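Local coordinates for protein putative serine phosphatase (PDB 6K4E) that probably dephosphorylates a protein partner as a magnesium-dependent PP2C-type phosphatase in the SiaABC threonine phosphorylation pathway that controls biofilm formation, at residues 131-134 with 135-139. Sequence-based numbering, arbitrary orientation.
Sequences IDHA and IEAVG
The imidazole of His-133 meets Ala-137 obliquely, with NE2 4.3 Å from the methyl CB. The carboxylate of Glu-136, the flat group nearby, stays apart: OE2 lies 6.5 Å from ND1 of His-133, too far for a direct bond. Across the dimer, His-133 packs on Glu-136 of the second subunit, and Glu-136 on that subunit's His-133.

Four successive i to i+4 bonds identify the backbone as alpha-helix. Ile-135 N donates to Ile-131 O at 2.9 Å with an N-H...O angle of 164°, whereas Glu-136 N reaches Asp-132 O from a position tilted 25° from the carbonyl plane. The stretch ends helix 117-138; two five-stranded antiparallel sheets with helices packed outside them, and the magnesium sites, fit a PP2C-type fold. Gly-139 breaks helical geometry with a positive phi (94°) while its N still bonds to Ile-135 O at 2.8 Å.

On the buried side, CG2 of Ile-131, anti to the backbone N, touches CD1 of Ile-135 at 3.7 Å, the side chains crossing at a slant. Both lie against strands 95-101 and 105-113, adjacent in one sheet: Ile-131 on Phe-96, Val-98 and Val-111, Ile-135 on Arg-100 and Leu-107. Ile-131 also touches Thr-150 of helix 143-157, where Ala-134 meets Glu-149 and Thr-150. Near the helix end, CG2 of Val-138 lies 3.3 Å from Ala-134 O, the carbonyl that accepts Val-138 N.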
loop_
_atom_site.group_PDB
_atom_site.type_symbol
_atom_site.label_atom_id
_atom_site.label_comp_id
_atom_site.label_asym_id
_atom_site.label_seq_id
_atom_site.Cartn_x
_atom_site.Cartn_y
_atom_site.Cartn_z
ATOM N N ILE B 131 -3.119 -9.792 -2.217
ATOM C CA ILE B 131 -4.043 -10.880 -1.861
ATOM C C ILE B 131 -5.253 -10.887 -2.821
ATOM O O ILE B 131 -5.654 -11.964 -3.287
ATOM C CB ILE B 131 -4.411 -10.898 -0.335
ATOM C CG1 ILE B 131 -3.270 -11.573 0.441
ATOM C CG2 ILE B 131 -5.756 -11.628 -0.044
ATOM C CD1 ILE B 131 -3.297 -11.433 1.925
ATOM N N ASP B 132 -5.765 -9.686 -3.181
ATOM C CA ASP B 132 -6.871 -9.517 -4.133
ATOM C C ASP B 132 -6.489 -10.073 -5.497
ATOM O O ASP B 132 -7.282 -10.794 -6.101
ATOM C CB ASP B 132 -7.248 -8.022 -4.257
ATOM C CG ASP B 132 -8.019 -7.500 -3.062
ATOM O OD1 ASP B 132 -7.899 -8.096 -1.965
ATOM O OD2 ASP B 132 -8.715 -6.490 -3.210
ATOM N N HIS B 133 -5.271 -9.750 -5.972
ATOM C CA HIS B 133 -4.741 -10.267 -7.239
ATOM C C HIS B 133 -4.728 -11.800 -7.196
ATOM O O HIS B 133 -5.255 -12.435 -8.101
ATOM C CB HIS B 133 -3.319 -9.730 -7.520
ATOM C CG HIS B 133 -2.588 -10.503 -8.575
ATOM N ND1 HIS B 133 -2.695 -10.174 -9.918
ATOM C CD2 HIS B 133 -1.793 -11.596 -8.454
ATOM C CE1 HIS B 133 -1.958 -11.066 -10.567
ATOM N NE2 HIS B 133 -1.402 -11.945 -9.729
ATOM N N ALA B 134 -4.125 -12.379 -6.145
ATOM C CA ALA B 134 -4.004 -13.825 -5.952
ATOM C C ALA B 134 -5.367 -14.526 -5.951
ATOM O O ALA B 134 -5.513 -15.518 -6.662
ATOM C CB ALA B 134 -3.233 -14.119 -4.677
ATOM N N ILE B 135 -6.374 -13.980 -5.212
ATOM C CA ILE B 135 -7.745 -14.530 -5.153
ATOM C C ILE B 135 -8.355 -14.546 -6.565
ATOM O O ILE B 135 -8.992 -15.520 -6.940
ATOM C CB ILE B 135 -8.659 -13.799 -4.117
ATOM C CG1 ILE B 135 -8.136 -13.964 -2.686
ATOM C CG2 ILE B 135 -10.147 -14.270 -4.221
ATOM C CD1 ILE B 135 -8.860 -13.009 -1.619
ATOM N N GLU B 136 -8.124 -13.484 -7.350
ATOM C CA GLU B 136 -8.593 -13.371 -8.727
ATOM C C GLU B 136 -7.839 -14.354 -9.658
ATOM O O GLU B 136 -8.466 -14.965 -10.514
ATOM C CB GLU B 136 -8.453 -11.916 -9.194
ATOM C CG GLU B 136 -9.092 -11.594 -10.535
ATOM C CD GLU B 136 -9.129 -10.110 -10.875
ATOM O OE1 GLU B 136 -9.464 -9.302 -9.977
ATOM O OE2 GLU B 136 -8.813 -9.754 -12.035
ATOM N N ALA B 137 -6.523 -14.538 -9.460
ATOM C CA ALA B 137 -5.699 -15.440 -10.272
ATOM C C ALA B 137 -5.957 -16.933 -10.000
ATOM O O ALA B 137 -5.934 -17.716 -10.951
ATOM C CB ALA B 137 -4.218 -15.130 -10.074
ATOM N N VAL B 138 -6.159 -17.350 -8.719
ATOM C CA VAL B 138 -6.309 -18.788 -8.427
ATOM C C VAL B 138 -7.637 -19.194 -7.743
ATOM O O VAL B 138 -7.861 -20.389 -7.524
ATOM C CB VAL B 138 -5.095 -19.354 -7.637
ATOM C CG1 VAL B 138 -3.809 -19.263 -8.450
ATOM C CG2 VAL B 138 -4.939 -18.702 -6.266
ATOM N N GLY B 139 -8.480 -18.224 -7.403
ATOM C CA GLY B 139 -9.728 -18.492 -6.698
ATOM C C GLY B 139 -9.538 -18.351 -5.203
ATOM O O GLY B 139 -8.412 -18.156 -4.737
#